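Local coordinates for protein Amuc_1100 (Akkermansia muciniphila, PDB 6KNY) that is of unknown function but, with its predicted transmembrane helix removed, forms a monomeric domain of helices packed with a mixed beta sheet, at residues V66-T71 / Q115-L120; S100-Q105 / F122-I127. All coordinates share one frame; numbering follows the deposited sequence.

Interaction 1: residues V66-T71 / Q115-L120; sequences VPTTPT and QAASTL
Residues 66-69 run as an extended loop across Ala-117 and Ser-118 of helix 117-134, and Ser-118 provides the polar grip. Its OG stands anti to its own backbone N (chi1 170°), which carries the hydroxyl out to the carbonyl of Val-66, where it donates a hydrogen bond of 2.8 Å from OG to O. Thr-68 reaches back to the same acceptor: with OG1 beside its own N, it donates from OG1 to Val-66 O over 2.9 Å. The two donors approach Val-66 O from opposite faces of its carbonyl plane, holding the oxygen from both sides. A water adds a bridge, accepting from Val-66 N and donating to Ser-118 O. Thr-68 also lies over Ser-118, with Thr-68 OG1 3.8 Å from Ser-118 CA. The methyl of Ala-117, small enough to admit the backbone so near, points at the peptide beyond: its CB is 3.3 Å from Thr-68 O, and the ring of Pro-70 touches it through CD. Proline, lacking an N-H, suits the first turn of helix 70-91, where no preceding carbonyl awaits one. Thr-69 turns away and caps Ala-72 N through OG1, a classical threonine N-cap opening helix 70-91 beside helix 117-134.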
ATOM      1  N   VAL A  66      14.748  -8.855   1.281  1.00 27.56           N
ATOM      2  CA  VAL A  66      16.133  -8.585   1.671  1.00 29.64           C
ATOM      3  C   VAL A  66      16.219  -8.562   3.193  1.00 30.30           C
ATOM      4  O   VAL A  66      15.194  -8.390   3.872  1.00 30.89           O
ATOM      5  CB  VAL A  66      16.645  -7.269   1.052  1.00 29.87           C
ATOM      6  CG1 VAL A  66      16.621  -7.356  -0.455  1.00 33.08           C
ATOM      7  CG2 VAL A  66      15.829  -6.087   1.536  1.00 27.35           C
ATOM      8  N   PRO A  67      17.404  -8.762   3.769  1.00 29.41           N
ATOM      9  CA  PRO A  67      17.518  -8.806   5.231  1.00 30.18           C
ATOM     10  C   PRO A  67      17.020  -7.516   5.861  1.00 26.48           C
ATOM     11  O   PRO A  67      17.386  -6.421   5.448  1.00 25.40           O
ATOM     12  CB  PRO A  67      19.020  -9.001   5.458  1.00 29.99           C
ATOM     13  CG  PRO A  67      19.459  -9.721   4.197  1.00 29.74           C
ATOM     14  CD  PRO A  67      18.703  -9.028   3.122  1.00 30.42           C
ATOM     15  N   THR A  68      16.182  -7.663   6.874  1.00 29.66           N
ATOM     16  CA  THR A  68      15.563  -6.534   7.548  1.00 33.91           C
ATOM     17  C   THR A  68      15.422  -6.889   9.022  1.00 33.53           C
ATOM     18  O   THR A  68      14.914  -7.969   9.353  1.00 40.54           O
ATOM     19  CB  THR A  68      14.193  -6.224   6.911  1.00 34.98           C
ATOM     20  OG1 THR A  68      14.335  -6.127   5.475  1.00 32.52           O
ATOM     21  CG2 THR A  68      13.611  -4.924   7.453  1.00 34.62           C
ATOM     22  N   THR A  69      15.895  -6.011   9.903  1.00 30.09           N
ATOM     23  CA  THR A  69      15.636  -6.270  11.313  1.00 32.34           C
ATOM     24  C   THR A  69      14.307  -5.649  11.728  1.00 30.63           C
ATOM     25  O   THR A  69      13.799  -4.733  11.067  1.00 30.76           O
ATOM     26  CB  THR A  69      16.761  -5.708  12.190  1.00 33.82           C
ATOM     27  OG1 THR A  69      16.687  -4.278  12.205  1.00 35.61           O
ATOM     28  CG2 THR A  69      18.173  -6.172  11.716  1.00 33.29           C
ATOM     29  N   PRO A  70      13.725  -6.122  12.831  1.00 29.94           N
ATOM     30  CA  PRO A  70      12.493  -5.497  13.332  1.00 32.48           C
ATOM     31  C   PRO A  70      12.616  -4.017  13.636  1.00 37.01           C
ATOM     32  O   PRO A  70      11.682  -3.260  13.342  1.00 34.34           O
ATOM     33  CB  PRO A  70      12.191  -6.311  14.596  1.00 30.47           C
ATOM     34  CG  PRO A  70      12.715  -7.641  14.279  1.00 33.87           C
ATOM     35  CD  PRO A  70      14.017  -7.383  13.540  1.00 32.96           C
ATOM     36  N   THR A  71      13.724  -3.560  14.223  1.00 40.55           N
ATOM     37  CA  THR A  71      13.797  -2.130  14.511  1.00 37.31           C
ATOM     38  C   THR A  71      14.046  -1.320  13.252  1.00 31.60           C
ATOM     39  O   THR A  71      13.523  -0.203  13.137  1.00 32.73           O
ATOM     40  CB  THR A  71      14.849  -1.838  15.588  1.00 39.34           C
ATOM     41  OG1 THR A  71      16.139  -1.714  14.989  1.00 44.40           O
ATOM     42  CG2 THR A  71      14.880  -2.959  16.622  1.00 42.88           C
ATOM     43  N   GLN A 115      11.149 -13.116  12.192  1.00 33.54           N
ATOM     44  CA  GLN A 115      10.838 -13.883  10.987  1.00 39.38           C
ATOM     45  C   GLN A 115      10.003 -13.087   9.985  1.00 35.26           C
ATOM     46  O   GLN A 115      10.078 -13.347   8.778  1.00 37.24           O
ATOM     47  CB  GLN A 115      10.109 -15.172  11.375  1.00 40.14           C
ATOM     48  CG  GLN A 115      10.875 -16.055  12.351  1.00 48.96           C
ATOM     49  CD  GLN A 115      10.696 -15.646  13.818  1.00 55.72           C
ATOM     50  OE1 GLN A 115      10.494 -14.470  14.137  1.00 54.36           O
ATOM     51  NE2 GLN A 115      10.792 -16.623  14.717  1.00 60.80           N
ATOM     52  N   ALA A 116       9.258 -12.075  10.435  1.00 33.67           N
ATOM     53  CA  ALA A 116       8.322 -11.374   9.562  1.00 33.88           C
ATOM     54  C   ALA A 116       8.872 -10.082   8.968  1.00 34.93           C
ATOM     55  O   ALA A 116       8.291  -9.580   7.996  1.00 27.38           O
ATOM     56  CB  ALA A 116       7.030 -11.054  10.335  1.00 31.70           C
ATOM     57  N   ALA A 117       9.978  -9.546   9.517  1.00 32.00           N
ATOM     58  CA  ALA A 117      10.379  -8.168   9.225  1.00 30.16           C
ATOM     59  C   ALA A 117      10.596  -7.929   7.738  1.00 30.37           C
ATOM     60  O   ALA A 117      10.284  -6.848   7.221  1.00 33.27           O
ATOM     61  CB  ALA A 117      11.651  -7.814   9.991  1.00 32.37           C
ATOM     62  N   SER A 118      11.161  -8.909   7.042  1.00 28.21           N
ATOM     63  CA  SER A 118      11.544  -8.714   5.645  1.00 26.42           C
ATOM     64  C   SER A 118      10.317  -8.717   4.728  1.00 25.60           C
ATOM     65  O   SER A 118      10.224  -7.913   3.788  1.00 26.58           O
ATOM     66  CB  SER A 118      12.533  -9.808   5.249  1.00 27.30           C
ATOM     67  OG  SER A 118      12.767  -9.816   3.857  1.00 29.71           O
ATOM     68  N   THR A 119       9.378  -9.626   4.982  1.00 24.06           N
ATOM     69  CA  THR A 119       8.107  -9.626   4.259  1.00 25.59           C
ATOM     70  C   THR A 119       7.338  -8.322   4.491  1.00 26.04           C
ATOM     71  O   THR A 119       6.854  -7.687   3.540  1.00 25.82           O
ATOM     72  CB  THR A 119       7.307 -10.857   4.686  1.00 25.52           C
ATOM     73  OG1 THR A 119       8.102 -12.031   4.422  1.00 25.93           O
ATOM     74  CG2 THR A 119       5.970 -10.958   3.947  1.00 26.51           C
ATOM     75  N   LEU A 120       7.269  -7.872   5.748  1.00 24.95           N
ATOM     76  CA  LEU A 120       6.627  -6.595   6.058  1.00 26.30           C
ATOM     77  C   LEU A 120       7.306  -5.410   5.374  1.00 27.42           C
ATOM     78  O   LEU A 120       6.636  -4.413   5.046  1.00 26.24           O
ATOM     79  CB  LEU A 120       6.620  -6.374   7.565  1.00 29.03           C
ATOM     80  CG  LEU A 120       5.743  -7.363   8.331  1.00 32.28           C
ATOM     81  CD1 LEU A 120       5.953  -7.220   9.831  1.00 33.38           C
ATOM     82  CD2 LEU A 120       4.276  -7.146   7.972  1.00 31.28           C
TER
HETATM   83  O   HOH W   1      12.342  -7.022   1.964  1.00 23.73           O

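Interaction 2: residues S100-Q105 / F122-I127; sequences SWLGFQ and FELKAI
Phe-104 is the main bump of this contact, driven tip first against the side of helix 117-134. Its CG lies anti to the carbonyl carbon (chi1 -59°), which sends the ring's far end to the backbone between Glu-123 and Leu-124, with CZ 3.6 Å from Leu-124 N. The hollow that takes it is lined by CB and CD1 of Leu-124, by the aliphatic stem of Glu-123 and by CD1 of Ile-127, the last 3.9 Å from Phe-104 CE2. Glu-123 runs extended past the ring, its carboxylate nearly perpendicular to it at 84°, and its OE1 pairs with Arg-147 in a salt bridge that probably offsets the charge of this buried carboxylate. Leu-102 makes a second, smaller bump: its CD1 meets CD1 of Leu-124 at 4.0 Å, the two side chains crossing at about a right angle. Ile-127, branched at CB, serves both neighbours, since its CG2 lies against Leu-102 O at 3.6 Å while CD1 goes to the ring. A type I' turn from Trp-101 to Phe-104 presents both bumps together, closed by the backbone hydrogen bond from Phe-104 N to Trp-101 O; Gly-103, at phi 90°, suits a bend where a CB would collide with the preceding carbonyl. Phe-73 of helix 70-91 meets the Phe-104 ring edge-to-face and also touches Leu-124, while on the sheet side Ile-127 rests on Leu-175 of strand 170-181.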
ATOM      1  N   SER A 100      -2.317   7.348   8.671  1.00 27.44           N
ATOM      2  CA  SER A 100      -0.925   7.773   8.546  1.00 29.54           C
ATOM      3  C   SER A 100       0.027   6.647   8.895  1.00 26.76           C
ATOM      4  O   SER A 100       1.193   6.711   8.515  1.00 27.00           O
ATOM      5  CB  SER A 100      -0.631   8.984   9.437  1.00 31.44           C
ATOM      6  OG  SER A 100      -0.756   8.646  10.814  1.00 30.71           O
ATOM      7  N   TRP A 101      -0.454   5.601   9.561  1.00 26.81           N
ATOM      8  CA  TRP A 101       0.390   4.465   9.893  1.00 27.82           C
ATOM      9  C   TRP A 101       0.472   3.431   8.777  1.00 27.88           C
ATOM     10  O   TRP A 101       1.114   2.392   8.968  1.00 24.75           O
ATOM     11  CB  TRP A 101      -0.105   3.800  11.172  1.00 30.84           C
ATOM     12  CG  TRP A 101       0.315   4.544  12.388  1.00 37.28           C
ATOM     13  CD1 TRP A 101      -0.460   5.375  13.159  1.00 35.78           C
ATOM     14  CD2 TRP A 101       1.621   4.544  12.985  1.00 34.60           C
ATOM     15  NE1 TRP A 101       0.284   5.884  14.196  1.00 35.68           N
ATOM     16  CE2 TRP A 101       1.563   5.395  14.114  1.00 35.78           C
ATOM     17  CE3 TRP A 101       2.831   3.914  12.672  1.00 34.46           C
ATOM     18  CZ2 TRP A 101       2.671   5.630  14.930  1.00 33.87           C
ATOM     19  CZ3 TRP A 101       3.933   4.147  13.488  1.00 39.55           C
ATOM     20  CH2 TRP A 101       3.849   5.002  14.598  1.00 34.38           C
ATOM     21  N   LEU A 102      -0.187   3.672   7.639  1.00 26.92           N
ATOM     22  CA  LEU A 102      -0.017   2.884   6.417  1.00 29.34           C
ATOM     23  C   LEU A 102      -0.426   1.419   6.583  1.00 27.68           C
ATOM     24  O   LEU A 102       0.077   0.551   5.859  1.00 31.08           O
ATOM     25  CB  LEU A 102       1.432   2.968   5.917  1.00 32.20           C
ATOM     26  CG  LEU A 102       1.838   4.371   5.465  1.00 33.48           C
ATOM     27  CD1 LEU A 102       3.354   4.454   5.275  1.00 36.63           C
ATOM     28  CD2 LEU A 102       1.095   4.779   4.192  1.00 34.07           C
ATOM     29  N   GLY A 103      -1.316   1.125   7.533  1.00 25.97           N
ATOM     30  CA  GLY A 103      -1.729  -0.229   7.849  1.00 25.80           C
ATOM     31  C   GLY A 103      -0.900  -0.931   8.904  1.00 26.15           C
ATOM     32  O   GLY A 103      -1.176  -2.102   9.218  1.00 25.05           O
ATOM     33  N   PHE A 104       0.105  -0.268   9.470  1.00 25.87           N
ATOM     34  CA  PHE A 104       1.038  -0.937  10.369  1.00 26.12           C
ATOM     35  C   PHE A 104       1.032  -0.322  11.770  1.00 29.81           C
ATOM     36  O   PHE A 104       2.055  -0.353  12.466  1.00 30.81           O
ATOM     37  CB  PHE A 104       2.453  -0.900   9.789  1.00 26.25           C
ATOM     38  CG  PHE A 104       2.597  -1.547   8.422  1.00 22.69           C
ATOM     39  CD1 PHE A 104       2.924  -2.901   8.303  1.00 23.42           C
ATOM     40  CD2 PHE A 104       2.454  -0.795   7.260  1.00 23.34           C
ATOM     41  CE1 PHE A 104       3.104  -3.481   7.042  1.00 23.68           C
ATOM     42  CE2 PHE A 104       2.628  -1.375   5.996  1.00 21.15           C
ATOM     43  CZ  PHE A 104       2.941  -2.711   5.888  1.00 21.45           C
ATOM     44  N   GLN A 105      -0.109   0.223  12.219  1.00 29.90           N
ATOM     45  CA  GLN A 105      -0.143   0.813  13.555  1.00 29.95           C
ATOM     46  C   GLN A 105       0.094  -0.238  14.628  1.00 30.36           C
ATOM     47  O   GLN A 105       0.566   0.082  15.724  1.00 30.13           O
ATOM     48  CB  GLN A 105      -1.471   1.536  13.818  1.00 30.25           C
ATOM     49  CG  GLN A 105      -1.441   2.369  15.122  1.00 33.88           C
ATOM     50  CD  GLN A 105      -2.661   3.264  15.305  1.00 36.76           C
ATOM     51  OE1 GLN A 105      -3.748   2.956  14.817  1.00 42.12           O
ATOM     52  NE2 GLN A 105      -2.480   4.382  16.012  1.00 39.64           N
ATOM     53  N   PHE A 122       8.778  -5.355   2.408  1.00 23.50           N
ATOM     54  CA  PHE A 122       8.254  -5.329   1.049  1.00 23.40           C
ATOM     55  C   PHE A 122       6.866  -4.703   1.035  1.00 23.05           C
ATOM     56  O   PHE A 122       6.590  -3.805   0.240  1.00 25.38           O
ATOM     57  CB  PHE A 122       8.193  -6.746   0.468  1.00 22.89           C
ATOM     58  CG  PHE A 122       7.337  -6.852  -0.766  1.00 22.02           C
ATOM     59  CD1 PHE A 122       7.841  -6.475  -2.009  1.00 22.47           C
ATOM     60  CD2 PHE A 122       6.022  -7.289  -0.688  1.00 22.85           C
ATOM     61  CE1 PHE A 122       7.044  -6.551  -3.151  1.00 22.19           C
ATOM     62  CE2 PHE A 122       5.234  -7.373  -1.824  1.00 21.31           C
ATOM     63  CZ  PHE A 122       5.738  -7.012  -3.048  1.00 21.45           C
ATOM     64  N   GLU A 123       5.987  -5.159   1.931  1.00 24.38           N
ATOM     65  CA  GLU A 123       4.612  -4.655   1.955  1.00 25.30           C
ATOM     66  C   GLU A 123       4.571  -3.178   2.310  1.00 24.13           C
ATOM     67  O   GLU A 123       3.829  -2.398   1.702  1.00 23.62           O
ATOM     68  CB  GLU A 123       3.763  -5.466   2.934  1.00 24.86           C
ATOM     69  CG  GLU A 123       2.291  -5.189   2.757  1.00 27.57           C
ATOM     70  CD  GLU A 123       1.410  -6.050   3.629  1.00 28.48           C
ATOM     71  OE1 GLU A 123       1.868  -6.489   4.707  1.00 24.74           O
ATOM     72  OE2 GLU A 123       0.244  -6.262   3.238  1.00 29.97           O
ATOM     73  N   LEU A 124       5.379  -2.770   3.289  1.00 27.44           N
ATOM     74  CA  LEU A 124       5.450  -1.361   3.657  1.00 24.77           C
ATOM     75  C   LEU A 124       5.967  -0.505   2.503  1.00 26.32           C
ATOM     76  O   LEU A 124       5.439   0.583   2.248  1.00 24.64           O
ATOM     77  CB  LEU A 124       6.338  -1.208   4.893  1.00 29.14           C
ATOM     78  CG  LEU A 124       6.739   0.215   5.312  1.00 32.44           C
ATOM     79  CD1 LEU A 124       5.518   1.138   5.440  1.00 34.41           C
ATOM     80  CD2 LEU A 124       7.568   0.190   6.610  1.00 33.27           C
ATOM     81  N   LYS A 125       7.003  -0.968   1.796  1.00 29.04           N
ATOM     82  CA  LYS A 125       7.527  -0.159   0.692  1.00 31.47           C
ATOM     83  C   LYS A 125       6.499  -0.016  -0.421  1.00 29.42           C
ATOM     84  O   LYS A 125       6.360   1.068  -1.004  1.00 25.68           O
ATOM     85  CB  LYS A 125       8.831  -0.755   0.137  1.00 35.12           C
ATOM     86  CG  LYS A 125      10.037  -0.497   1.043  1.00 40.52           C
ATOM     87  CD  LYS A 125      11.043   0.556   0.488  1.00 50.56           C
ATOM     88  CE  LYS A 125      12.385   0.630   1.248  1.00 60.13           C
ATOM     89  NZ  LYS A 125      12.794   1.995   1.727  1.00 60.34           N
ATOM     90  N   ALA A 126       5.747  -1.086  -0.717  1.00 28.02           N
ATOM     91  CA  ALA A 126       4.730  -1.017  -1.765  1.00 28.71           C
ATOM     92  C   ALA A 126       3.573  -0.098  -1.366  1.00 24.75           C
ATOM     93  O   ALA A 126       3.118   0.734  -2.169  1.00 21.89           O
ATOM     94  CB  ALA A 126       4.211  -2.424  -2.085  1.00 33.29           C
ATOM     95  N   ILE A 127       3.078  -0.244  -0.135  1.00 23.89           N
ATOM     96  CA  ILE A 127       1.972   0.596   0.328  1.00 26.46           C
ATOM     97  C   ILE A 127       2.419   2.053   0.411  1.00 27.26           C
ATOM     98  O   ILE A 127       1.716   2.965  -0.050  1.00 23.75           O
ATOM     99  CB  ILE A 127       1.427   0.087   1.682  1.00 25.44           C
ATOM    100  CG1 ILE A 127       0.796  -1.300   1.524  1.00 28.38           C
ATOM    101  CG2 ILE A 127       0.401   1.106   2.274  1.00 23.60           C
ATOM    102  CD1 ILE A 127       0.364  -1.972   2.854  1.00 28.68           C
TER

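In the fold
Both interactions use helix 117-134: interaction 1 holds its N-terminal part at the surface, whereas interaction 2 packs its following turns in the interior. The centre of interaction 1 lies about 17 Å, and that of interaction 2 about 6 Å, from the centre of the chain. Their own centres lie about 13 Å apart, and they meet directly where Leu-120 CD2 packs 4.0 Å from Phe-104 CE1. Helix 70-91 is the other shared element, since it starts within 66-71 and sends Phe-73 to Phe-104 and Leu-124. Interaction 1 combines hydrogen bonds with a small apolar touch; interaction 2 is apolar packing. The segments alternate along the chain, so the two contacts cross in sequence.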